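Local coordinates for archaeal actin homolog (Thermoplasma acidophilum, PDB 2FSJ), which polymerizes into bundled helical filaments when supplied with nucleoside triphosphates, best with ATP, as an archaeal homolog of actin, at residues V24-G29 with L122-G127; V28-T33 with I86-G91; R42-S47 with L330-A335; T128-F133 with M168-V173; I301-G306 with V323-E328. All coordinates share one frame; numbering follows the deposited sequence.

Contact 1. Residues V24-G29 with L122-G127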
# COMPACT_ATOMS: atom_id res chain seq x y z
N VAL A 24 9.90 7.43 11.89
CA VAL A 24 9.34 6.19 11.33
C VAL A 24 8.74 6.46 9.97
O VAL A 24 8.19 7.54 9.74
CB VAL A 24 8.31 5.55 12.27
CG1 VAL A 24 8.98 5.09 13.61
CG2 VAL A 24 7.17 6.44 12.58
N GLY A 25 8.84 5.47 9.08
CA GLY A 25 8.12 5.52 7.81
C GLY A 25 6.84 4.72 7.96
O GLY A 25 6.80 3.65 8.57
N LEU A 26 5.75 5.26 7.43
CA LEU A 26 4.46 4.61 7.56
C LEU A 26 3.74 4.70 6.22
O LEU A 26 3.78 5.74 5.57
CB LEU A 26 3.65 5.29 8.64
CG LEU A 26 2.17 4.93 8.83
CD1 LEU A 26 1.95 3.49 9.26
CD2 LEU A 26 1.49 5.92 9.78
N ASP A 27 3.16 3.59 5.78
CA ASP A 27 2.38 3.57 4.54
C ASP A 27 1.13 2.76 4.78
O ASP A 27 1.19 1.56 4.91
CB ASP A 27 3.27 3.02 3.41
CG ASP A 27 2.57 2.94 2.06
OD1 ASP A 27 1.41 3.37 1.94
OD2 ASP A 27 3.13 2.45 1.05
N VAL A 28 -0.00 3.42 4.92
CA VAL A 28 -1.27 2.73 5.19
C VAL A 28 -1.97 2.52 3.83
O VAL A 28 -2.75 3.38 3.35
CB VAL A 28 -2.19 3.48 6.17
CG1 VAL A 28 -3.46 2.68 6.49
CG2 VAL A 28 -1.45 3.81 7.43
N GLY A 29 -1.69 1.35 3.26
CA GLY A 29 -2.28 0.97 2.01
C GLY A 29 -3.70 0.45 2.19
O GLY A 29 -4.10 -0.00 3.29
N LEU A 122 7.64 11.50 18.08
CA LEU A 122 7.80 10.90 16.76
C LEU A 122 7.75 11.92 15.67
O LEU A 122 6.96 12.84 15.74
CB LEU A 122 6.58 10.00 16.47
CG LEU A 122 6.52 8.65 17.11
CD1 LEU A 122 5.26 7.90 16.60
CD2 LEU A 122 7.81 7.89 16.81
N VAL A 123 8.53 11.70 14.63
CA VAL A 123 8.26 12.30 13.34
C VAL A 123 7.86 11.12 12.43
O VAL A 123 8.62 10.14 12.32
CB VAL A 123 9.50 12.98 12.76
CG1 VAL A 123 9.25 13.41 11.33
CG2 VAL A 123 9.95 14.23 13.66
N ILE A 124 6.70 11.24 11.80
CA ILE A 124 6.23 10.20 10.86
C ILE A 124 6.43 10.71 9.41
O ILE A 124 6.00 11.82 9.06
CB ILE A 124 4.74 9.86 11.11
CG1 ILE A 124 4.52 9.25 12.51
CG2 ILE A 124 4.22 8.91 10.01
CD1 ILE A 124 3.04 9.21 12.97
N GLY A 125 7.09 9.92 8.59
CA GLY A 125 7.17 10.15 7.17
C GLY A 125 6.14 9.22 6.47
O GLY A 125 6.13 7.99 6.66
N SER A 126 5.22 9.82 5.74
CA SER A 126 4.18 9.05 5.06
C SER A 126 3.87 9.66 3.68
O SER A 126 4.61 10.49 3.14
CB SER A 126 2.93 8.92 5.93
OG SER A 126 2.06 7.86 5.47
N GLY A 127 2.79 9.22 3.09
CA GLY A 127 2.44 9.68 1.76
C GLY A 127 1.02 9.33 1.41
O GLY A 127 0.30 8.65 2.17
O HOH W 1 0.15 6.08 3.66

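Contact 2. Residues V28-T33 with I86-G91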
# COMPACT_ATOMS: atom_id res chain seq x y z
N VAL A 28 -0.00 3.42 4.92
CA VAL A 28 -1.27 2.73 5.19
C VAL A 28 -1.97 2.52 3.83
O VAL A 28 -2.75 3.38 3.35
CB VAL A 28 -2.19 3.48 6.17
CG1 VAL A 28 -3.46 2.68 6.49
CG2 VAL A 28 -1.45 3.81 7.43
N GLY A 29 -1.69 1.35 3.26
CA GLY A 29 -2.28 0.97 2.01
C GLY A 29 -3.70 0.45 2.19
O GLY A 29 -4.10 -0.00 3.29
N TYR A 30 -4.45 0.46 1.11
CA TYR A 30 -5.79 -0.20 1.06
C TYR A 30 -5.63 -1.66 1.48
O TYR A 30 -6.44 -2.22 2.27
CB TYR A 30 -6.42 -0.13 -0.38
CG TYR A 30 -7.62 -1.04 -0.45
CD1 TYR A 30 -8.84 -0.66 0.12
CD2 TYR A 30 -7.50 -2.35 -0.91
CE1 TYR A 30 -9.94 -1.54 0.16
CE2 TYR A 30 -8.60 -3.25 -0.87
CZ TYR A 30 -9.82 -2.83 -0.34
OH TYR A 30 -10.91 -3.69 -0.28
N GLY A 31 -4.56 -2.30 1.00
CA GLY A 31 -4.32 -3.71 1.23
C GLY A 31 -3.55 -4.05 2.50
O GLY A 31 -3.97 -4.91 3.29
N ASP A 32 -2.38 -3.42 2.65
CA ASP A 32 -1.45 -3.72 3.74
C ASP A 32 -0.91 -2.42 4.28
O ASP A 32 -0.80 -1.46 3.52
CB ASP A 32 -0.25 -4.54 3.28
CG ASP A 32 -0.64 -5.96 2.88
OD1 ASP A 32 -1.03 -6.77 3.76
OD2 ASP A 32 -0.66 -6.31 1.67
N THR A 33 -0.56 -2.42 5.59
CA THR A 33 0.08 -1.30 6.26
C THR A 33 1.53 -1.71 6.46
O THR A 33 1.81 -2.81 6.95
CB THR A 33 -0.68 -1.04 7.62
OG1 THR A 33 -2.00 -0.55 7.31
CG2 THR A 33 -0.02 -0.01 8.50
N ILE A 86 -15.41 -6.54 9.75
CA ILE A 86 -14.04 -6.13 9.49
C ILE A 86 -14.10 -4.75 8.83
O ILE A 86 -14.91 -4.51 7.91
CB ILE A 86 -13.33 -7.17 8.60
CG1 ILE A 86 -13.23 -8.52 9.33
CG2 ILE A 86 -11.90 -6.73 8.24
CD1 ILE A 86 -12.69 -9.69 8.41
N ARG A 87 -13.25 -3.85 9.28
CA ARG A 87 -13.10 -2.52 8.70
C ARG A 87 -11.80 -2.44 7.91
O ARG A 87 -10.83 -3.04 8.28
CB ARG A 87 -13.06 -1.46 9.80
N VAL A 88 -11.85 -1.76 6.78
CA VAL A 88 -10.72 -1.60 5.86
C VAL A 88 -10.72 -0.18 5.34
O VAL A 88 -11.76 0.50 5.36
CB VAL A 88 -10.80 -2.64 4.70
CG1 VAL A 88 -10.83 -4.07 5.26
CG2 VAL A 88 -11.99 -2.39 3.79
N PRO A 89 -9.58 0.33 4.89
CA PRO A 89 -9.52 1.70 4.40
C PRO A 89 -10.36 1.89 3.12
O PRO A 89 -10.60 0.94 2.38
CB PRO A 89 -8.04 1.86 4.04
CG PRO A 89 -7.39 0.91 4.95
CD PRO A 89 -8.26 -0.32 4.78
N GLN A 90 -10.74 3.11 2.87
CA GLN A 90 -11.42 3.48 1.62
C GLN A 90 -10.46 3.56 0.43
O GLN A 90 -10.87 3.41 -0.73
CB GLN A 90 -12.17 4.80 1.81
CG GLN A 90 -13.36 4.64 2.75
CD GLN A 90 -14.53 3.99 2.05
OE1 GLN A 90 -14.79 2.79 2.25
NE2 GLN A 90 -15.21 4.76 1.19
N GLY A 91 -9.17 3.74 0.69
CA GLY A 91 -8.17 3.73 -0.37
C GLY A 91 -6.78 3.85 0.26
O GLY A 91 -6.65 3.86 1.50
O HOH W 2 -5.41 4.49 3.87

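Contact 3. Residues R42-S47 with L330-A335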
# COMPACT_ATOMS: atom_id res chain seq x y z
N ARG A 42 11.49 -3.76 9.35
CA ARG A 42 10.26 -3.52 8.62
C ARG A 42 9.13 -4.35 9.25
O ARG A 42 9.37 -5.47 9.74
CB ARG A 42 10.41 -3.94 7.17
CG ARG A 42 11.49 -3.23 6.39
CD ARG A 42 11.56 -3.73 5.01
NE ARG A 42 12.74 -3.25 4.33
CZ ARG A 42 13.02 -3.47 3.04
NH1 ARG A 42 12.20 -4.11 2.27
NH2 ARG A 42 14.17 -2.99 2.53
N ILE A 43 7.90 -3.82 9.16
CA ILE A 43 6.68 -4.50 9.57
C ILE A 43 5.66 -4.37 8.43
O ILE A 43 5.53 -3.30 7.80
CB ILE A 43 6.13 -3.83 10.86
CG1 ILE A 43 7.10 -4.00 12.05
CG2 ILE A 43 4.75 -4.34 11.25
CD1 ILE A 43 7.39 -2.70 12.71
N ILE A 44 4.93 -5.42 8.16
CA ILE A 44 3.79 -5.36 7.27
C ILE A 44 2.67 -6.23 7.81
O ILE A 44 2.91 -7.35 8.20
CB ILE A 44 4.18 -5.76 5.81
CG1 ILE A 44 3.00 -5.60 4.87
CG2 ILE A 44 4.76 -7.25 5.73
CD1 ILE A 44 3.37 -5.77 3.39
N PHE A 45 1.44 -5.74 7.77
CA PHE A 45 0.30 -6.54 8.15
C PHE A 45 -0.91 -6.07 7.38
O PHE A 45 -0.96 -4.92 6.97
CB PHE A 45 0.03 -6.49 9.68
CG PHE A 45 -0.15 -5.06 10.25
CD1 PHE A 45 -1.33 -4.41 10.19
CD2 PHE A 45 0.91 -4.45 10.88
CE1 PHE A 45 -1.48 -3.15 10.74
CE2 PHE A 45 0.80 -3.17 11.37
CZ PHE A 45 -0.41 -2.52 11.30
N PRO A 46 -1.90 -6.94 7.18
CA PRO A 46 -3.11 -6.57 6.46
C PRO A 46 -3.85 -5.36 7.04
O PRO A 46 -3.98 -5.26 8.28
CB PRO A 46 -3.99 -7.86 6.51
CG PRO A 46 -3.03 -8.99 6.77
CD PRO A 46 -1.91 -8.35 7.59
N SER A 47 -4.31 -4.46 6.17
CA SER A 47 -5.07 -3.27 6.57
C SER A 47 -6.52 -3.62 6.92
O SER A 47 -7.44 -3.21 6.26
CB SER A 47 -5.05 -2.18 5.46
OG SER A 47 -3.77 -1.67 5.34
N LEU A 330 9.34 -4.51 -3.10
CA LEU A 330 8.15 -4.03 -3.84
C LEU A 330 7.02 -3.39 -3.02
O LEU A 330 6.33 -2.48 -3.49
CB LEU A 330 7.43 -5.18 -4.59
CG LEU A 330 7.77 -5.56 -6.03
CD1 LEU A 330 6.94 -6.80 -6.43
CD2 LEU A 330 7.57 -4.43 -6.99
N GLN A 331 6.76 -4.01 -1.87
CA GLN A 331 5.68 -3.59 -1.00
C GLN A 331 6.13 -2.44 -0.13
O GLN A 331 5.33 -1.74 0.41
CB GLN A 331 5.20 -4.77 -0.14
CG GLN A 331 4.49 -5.85 -1.02
CD GLN A 331 3.02 -6.18 -0.69
OE1 GLN A 331 2.61 -7.34 -0.86
NE2 GLN A 331 2.22 -5.19 -0.29
N PHE A 332 7.43 -2.24 -0.04
CA PHE A 332 7.99 -1.28 0.88
C PHE A 332 8.58 -0.03 0.25
O PHE A 332 9.00 0.88 0.98
CB PHE A 332 9.09 -1.97 1.69
CG PHE A 332 8.56 -2.91 2.74
CD1 PHE A 332 8.03 -2.42 3.93
CD2 PHE A 332 8.59 -4.29 2.53
CE1 PHE A 332 7.54 -3.30 4.89
CE2 PHE A 332 8.12 -5.17 3.52
CZ PHE A 332 7.57 -4.65 4.67
N ALA A 333 8.66 0.01 -1.06
CA ALA A 333 9.46 1.05 -1.71
C ALA A 333 9.00 2.44 -1.33
O ALA A 333 9.82 3.35 -1.05
CB ALA A 333 9.50 0.85 -3.25
N ASN A 334 7.68 2.67 -1.33
CA ASN A 334 7.17 4.00 -0.93
C ASN A 334 7.51 4.30 0.50
O ASN A 334 7.98 5.40 0.82
CB ASN A 334 5.65 4.14 -1.17
CG ASN A 334 5.31 4.46 -2.63
OD1 ASN A 334 4.44 3.81 -3.26
ND2 ASN A 334 5.93 5.50 -3.15
N ALA A 335 7.23 3.35 1.38
CA ALA A 335 7.49 3.55 2.83
C ALA A 335 8.95 3.88 3.11
O ALA A 335 9.25 4.73 3.95
CB ALA A 335 7.09 2.37 3.62

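Contact 4. Residues T128-F133 with M168-V173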
# COMPACT_ATOMS: atom_id res chain seq x y z
N THR A 128 0.59 9.85 0.26
CA THR A 128 -0.79 9.71 -0.19
C THR A 128 -0.80 9.99 -1.72
O THR A 128 0.08 10.71 -2.24
CB THR A 128 -1.75 10.62 0.66
OG1 THR A 128 -3.14 10.39 0.32
CG2 THR A 128 -1.52 12.10 0.39
N PRO A 129 -1.77 9.43 -2.44
CA PRO A 129 -1.85 9.66 -3.90
C PRO A 129 -1.81 11.12 -4.31
O PRO A 129 -2.42 12.00 -3.68
CB PRO A 129 -3.20 9.01 -4.27
CG PRO A 129 -3.29 7.88 -3.24
CD PRO A 129 -2.79 8.46 -1.99
N LEU A 130 -1.15 11.40 -5.43
CA LEU A 130 -0.95 12.76 -5.86
C LEU A 130 -2.25 13.56 -6.13
O LEU A 130 -2.30 14.73 -5.82
CB LEU A 130 -0.09 12.78 -7.13
CG LEU A 130 0.23 14.16 -7.70
CD1 LEU A 130 1.05 14.99 -6.73
CD2 LEU A 130 0.90 13.98 -9.06
N GLY A 131 -3.25 12.91 -6.74
CA GLY A 131 -4.47 13.56 -7.20
C GLY A 131 -5.22 14.39 -6.15
O GLY A 131 -5.78 15.46 -6.46
N THR A 132 -5.18 13.92 -4.89
CA THR A 132 -5.77 14.66 -3.77
C THR A 132 -4.76 14.91 -2.68
O THR A 132 -5.13 15.01 -1.50
CB THR A 132 -6.95 13.90 -3.18
OG1 THR A 132 -6.56 12.54 -2.82
CG2 THR A 132 -8.06 13.75 -4.19
N PHE A 133 -3.50 15.07 -3.08
CA PHE A 133 -2.38 15.23 -2.16
C PHE A 133 -2.55 16.38 -1.17
O PHE A 133 -2.47 16.18 0.04
CB PHE A 133 -1.09 15.44 -2.93
CG PHE A 133 0.15 15.49 -2.05
CD1 PHE A 133 0.68 14.32 -1.53
CD2 PHE A 133 0.78 16.70 -1.78
CE1 PHE A 133 1.78 14.36 -0.70
CE2 PHE A 133 1.89 16.74 -1.01
CZ PHE A 133 2.41 15.55 -0.46
N MET A 168 5.19 14.39 4.42
CA MET A 168 4.41 13.70 3.41
C MET A 168 5.01 13.86 2.03
O MET A 168 5.41 14.95 1.66
CB MET A 168 2.99 14.26 3.39
CG MET A 168 2.23 14.04 4.68
SD MET A 168 1.79 12.33 4.95
CE MET A 168 0.38 12.06 3.75
N ARG A 169 4.99 12.78 1.24
CA ARG A 169 5.37 12.85 -0.17
C ARG A 169 4.31 12.15 -0.99
O ARG A 169 3.68 11.26 -0.44
CB ARG A 169 6.68 12.14 -0.40
CG ARG A 169 7.89 12.88 0.09
CD ARG A 169 8.16 14.21 -0.61
NE ARG A 169 9.34 14.84 -0.04
CZ ARG A 169 9.34 15.65 1.01
NH1 ARG A 169 8.21 16.01 1.64
NH2 ARG A 169 10.50 16.15 1.43
N PRO A 170 4.11 12.52 -2.27
CA PRO A 170 3.15 11.82 -3.13
C PRO A 170 3.49 10.36 -3.28
O PRO A 170 4.66 10.01 -3.40
CB PRO A 170 3.26 12.57 -4.47
CG PRO A 170 3.66 13.93 -4.08
CD PRO A 170 4.69 13.65 -3.00
N GLN A 171 2.47 9.49 -3.25
CA GLN A 171 2.68 8.10 -3.52
C GLN A 171 3.35 7.96 -4.92
O GLN A 171 3.00 8.68 -5.88
CB GLN A 171 1.32 7.37 -3.51
CG GLN A 171 1.41 5.87 -3.67
CD GLN A 171 0.09 5.18 -3.28
OE1 GLN A 171 -0.50 5.51 -2.24
NE2 GLN A 171 -0.38 4.28 -4.13
N GLY A 172 4.33 7.09 -5.00
CA GLY A 172 5.18 7.00 -6.17
C GLY A 172 6.47 7.80 -6.08
O GLY A 172 7.52 7.35 -6.54
N VAL A 173 6.40 9.00 -5.56
CA VAL A 173 7.61 9.80 -5.33
C VAL A 173 8.45 9.14 -4.25
O VAL A 173 9.67 9.14 -4.36
CB VAL A 173 7.26 11.26 -4.96
CG1 VAL A 173 8.45 12.04 -4.40
CG2 VAL A 173 6.69 11.96 -6.17
O HOH W 3 0.51 9.33 -6.72

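Contact 5. Residues I301-G306 with V323-E328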
# COMPACT_ATOMS: atom_id res chain seq x y z
N ILE A 301 8.71 1.72 -13.74
CA ILE A 301 8.94 1.19 -12.42
C ILE A 301 7.65 0.58 -11.84
O ILE A 301 6.82 1.27 -11.25
CB ILE A 301 9.53 2.28 -11.49
CG1 ILE A 301 10.78 2.91 -12.12
CG2 ILE A 301 9.83 1.71 -10.11
CD1 ILE A 301 11.15 4.27 -11.55
N PRO A 302 7.46 -0.71 -12.06
CA PRO A 302 6.27 -1.36 -11.51
C PRO A 302 6.45 -1.66 -10.03
O PRO A 302 7.46 -2.27 -9.63
CB PRO A 302 6.16 -2.63 -12.33
CG PRO A 302 7.13 -2.38 -13.53
CD PRO A 302 8.22 -1.59 -12.95
N VAL A 303 5.48 -1.23 -9.23
CA VAL A 303 5.48 -1.42 -7.79
C VAL A 303 4.09 -1.90 -7.37
O VAL A 303 3.23 -2.12 -8.20
CB VAL A 303 5.89 -0.17 -7.00
CG1 VAL A 303 7.38 0.26 -7.27
CG2 VAL A 303 4.94 0.99 -7.19
N GLY A 304 3.92 -2.14 -6.07
CA GLY A 304 2.67 -2.69 -5.56
C GLY A 304 2.61 -4.21 -5.66
O GLY A 304 3.39 -4.85 -6.42
N GLY A 305 1.64 -4.77 -4.93
CA GLY A 305 1.34 -6.22 -4.95
C GLY A 305 0.99 -6.81 -6.31
O GLY A 305 1.40 -7.93 -6.65
N GLY A 306 0.23 -6.07 -7.11
CA GLY A 306 -0.10 -6.47 -8.47
C GLY A 306 1.09 -6.65 -9.42
O GLY A 306 1.04 -7.45 -10.32
N VAL A 323 12.63 -1.16 -14.96
CA VAL A 323 13.42 -1.24 -13.75
C VAL A 323 12.66 -2.28 -12.92
O VAL A 323 11.51 -2.08 -12.62
CB VAL A 323 13.48 0.15 -13.04
CG1 VAL A 323 14.32 0.10 -11.76
CG2 VAL A 323 14.01 1.21 -13.96
N LYS A 324 13.26 -3.41 -12.59
CA LYS A 324 12.55 -4.38 -11.74
C LYS A 324 13.07 -4.27 -10.31
O LYS A 324 14.25 -4.47 -10.06
CB LYS A 324 12.74 -5.82 -12.25
CG LYS A 324 11.98 -6.15 -13.53
CD LYS A 324 12.20 -7.59 -13.97
CE LYS A 324 13.04 -7.69 -15.26
NZ LYS A 324 13.31 -9.15 -15.64
N ILE A 325 12.18 -3.97 -9.37
CA ILE A 325 12.57 -3.78 -7.98
C ILE A 325 12.78 -5.18 -7.41
O ILE A 325 11.98 -6.06 -7.66
CB ILE A 325 11.48 -2.99 -7.17
CG1 ILE A 325 11.41 -1.50 -7.57
CG2 ILE A 325 11.76 -3.03 -5.69
CD1 ILE A 325 11.82 -1.17 -8.98
N LYS A 326 13.84 -5.36 -6.64
CA LYS A 326 14.03 -6.57 -5.86
C LYS A 326 12.74 -6.89 -5.15
O LYS A 326 12.08 -5.99 -4.59
CB LYS A 326 15.15 -6.41 -4.82
N PRO A 327 12.34 -8.16 -5.19
CA PRO A 327 11.22 -8.62 -4.35
C PRO A 327 11.34 -8.21 -2.88
O PRO A 327 10.35 -7.91 -2.25
CB PRO A 327 11.29 -10.15 -4.51
CG PRO A 327 11.85 -10.34 -5.89
CD PRO A 327 12.86 -9.23 -6.06
N GLU A 328 12.54 -8.14 -2.31
CA GLU A 328 12.67 -7.72 -0.91
C GLU A 328 12.10 -6.32 -0.67
O GLU A 328 12.01 -5.92 0.49
CB GLU A 328 14.12 -7.71 -0.46
O HOH W 4 9.28 -3.66 -10.47

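Contact 1. Residues V24-G29 with L122-G127
The flat groups that face each other between Val24-Gly29 and Leu122-Gly127 are backbone carbonyls, and they are met in two ways. Val24 O takes Gly125 N (2.9 Å), Gly125 O takes Leu26 N (2.9 Å) and Val123 O receives Val24 N, the ladder of a parallel strand pair. Leu26 O is different: Ser126 OG donates to it over 2.7 Å from above the carbonyl plane, 49° out of it. With OG anti to the backbone N (chi1 -163°), the hydroxyl turns back across the gap at the point where the strands begin to part. A water continues the line, accepting from Val28 N and donating to Ser126 OG and to Gly127 O. These are neighbouring parallel strands in the middle of the large mixed sheet of the actin-like fold, with strand 32-36 on the far edge of 22-28 and strand 158-170 beyond 120-128. On one face Ile124 is shared: its CG1 crosses Val24 CG2 at 3.9 Å, while its CG2 lies alongside Leu26 CB, also at 3.9 Å. Leu26 and Leu122 carry that layer onto helix 101-111. On the other face Gly25 pairs with Gly125, and Gly25 CA comes to 3.4 Å from Gly125 O. Take the hydroxyl away, as an alanine at Ser126 does, and Leu26 O is likely to lose its side-chain donor and the water one of its acceptors. Farther along, Asp27 turns to helix 333-343; its OD2 is hydrogen-bonded to a glycerol, probably from the crystallisation liquor, and makes a long, weak ion pair with Lys34, an ATP-site residue.

Contact 2. Residues V28-T33 with I86-G91
Tyr30 presents its ring edge to the loop 86-91. Pro89 O lies close to the ring plane, 3.3 Å from Tyr30 CD1 and 3.4 Å from Tyr30 CE1, and Gly91 N also sits by that rim. Val88 comes in obliquely, its CG2 4.3 Å from Tyr30 CE1. The ring is sent in this direction because CG stands anti to the backbone N (chi1 169°), which carries it out from the turn and along the loop. Pro89 points its own ring back the other way, over the backbone of the turn: its CD is 3.6 Å from Tyr30 O and its CG 3.8 Å from Gly29 O. Behind Pro89 are Ser47 of strand 42-52 and Leu103 of helix 101-111. The Tyr30 ring itself reaches the loop at Ser199 and Arg200, on the other side of the nucleotide cleft. The turn joins strands 22-28 and 32-36, and is tied across its base by Gly29 N to Asp32 O at 3.0 Å; a side chain on Gly29 would run into that oxygen. Residues Tyr30 to Lys34 bind ATP, and a hairpin in this place is consistent with the first phosphate-binding loop of the actin family. Between the two segments no direct hydrogen bond is made. One water instead donates to Val28 O (2.9 Å) and to Gly91 O (2.7 Å), bringing together two carbonyls that could not bond to each other. The chemistry is therefore van der Waals and weakly polar, with an aromatic C-H edge set against a carbonyl and water mediating between like acceptors.

Contact 3. Residues R42-S47 with L330-A335
Phe332 lies under the side chain of Arg42, where the loop leading into the C-terminal helix 333-343 packs on strand 42-52 of the large sheet of the actin-like fold. Arg42 has CG anti to its carbonyl carbon (chi1 -60°) and then runs extended to NE, which lays CD squarely over the ring: CD is 3.7 Å from the centroid of Phe332, a CH-pi contact only 6° off the normal. The guanidinium, its plane 57° from the ring's, stays in touch through NH1, which approaches Phe332 CD2 obliquely at 3.6 Å, while NH2 reaches beyond the two segments to a salt bridge with Asp329. At the ring's edge Ile43 O lies in plane, 3.5 Å from Phe332 CE1. Ile44 CB meets Phe332 CZ obliquely at 3.7 Å. Without the ring, for instance with a serine at Phe332, the Arg42 methylenes are likely to lose the surface they lie on, and the chain would be freer to turn. Ile44 has CG1 anti to its backbone N, which extends it toward Gln331, an ATP-binding residue that also touches Asp32. Gln331 is bent at chi2, and the two side chains cross at about a right angle, with Ile44 CD1 3.9 Å from Gln331 NE2.

Contact 4. Residues T128-F133 with M168-V173
Met168 reaches Thr128 with its terminal methyl, CE lying 3.9 Å from Thr128 CG2. Bends at chi2 (-70°) and chi3 (-75°) curl the thioether round to get there. The backbone of Met168 meets another partner: its O lies at the edge of the Phe133 ring, 3.7 Å from Phe133 CZ. Arg169 turns its side chain away, bonding Met168 O through NH1, and lends only its carbonyl, which takes a weak bond from Thr128 N over 3.5 Å. Pro170 meets two side chains with its CG. That atom stands over one face of the Phe133 ring, 4.0 Å from the centroid and offset toward the rim, in a CH-pi contact, and Leu130 CD1 packs on the same Pro170 CG at 3.9 Å. Gln171 N then donates to Thr128 O over 2.9 Å, coming from well above the carbonyl plane (61° out). Extended beyond CG, the Gln171 side chain carries OE1 past the Pro129 ring, 3.7 Å from Pro129 CD, while NE2 is held by Asp92. A water accepts from Leu130 N and donates to Gln171 O, closing the far end. Gly172 is the N-cap of helix 173-182, and Val173 N, at the start of the helix, bonds back to Pro170 O ahead of the cap. Two adjacent parallel strands, 120-128 and 158-170, thus end together and each hands over to a helix, close against strand 202-208 of the second sheet. The strand-to-helix passage at Gln171 is consistent with the interdomain hinge of actin, at the floor of the nucleotide cleft.

Contact 5. Residues I301-G306 with V323-E328
Ile301 spreads its two branches over two residues of the 323-328 loop. CG2 crosses the end of Ile325 obliquely, 3.7 Å from Ile325 CD1, while CG1 lies alongside Val323, 4.0 Å from Val323 CB and pointing the same way. Ile325 chi2 (28°) lies off the staggered positions in the conformation that brings CD1 to Ile301. Val303 CG1 touches Ile325 CG1 at 4.4 Å on the same side, and Leu179 of helix 173-182 covers both Ile301 and Ile325. Strand 297-303 is the outermost strand of the four-stranded sheet in the second half of the actin-like fold, bonded to 191-197 on one side; the irregular 323-328 chain runs along its other side. Pro302 lacks an amide proton to offer, and its CD instead sits 3.3 Å from Val323 O. No direct hydrogen bond joins the two backbones. A water accepts from Ile325 N at 3.1 Å and lies near Pro302 O, though at a distance too short to be trusted. Beyond Val303, whose O takes a bond from Ser307 OG, the chain enters the glycine run; Gly304 has a positive phi (84°), at which a side chain would be jammed against Val303 O, and Gly305 and Gly306 belong to the ATP site.

From the N terminus, strand 22-28 opens contact 1, which closes at 122-127. Contact 2 starts from the same stretch, sharing Val28 and Gly29, and closes earlier, at 86-91, within the loop of contact 1. Contact 3 begins at 42-47, inside both loops, and ends only at 330-335, so it crosses contacts 1 and 2. Contacts 4 and 5 follow in series and are nested within its long loop. Contacts 1 to 4 all reach the seven-stranded sheet, whereas contact 5 belongs to the four-stranded one. Ser47 joins the first three, bonding probably to Gly29 O and Thr33 OG1, and Leu330 packs contact 3 on Pro302 and Val303 of contact 5.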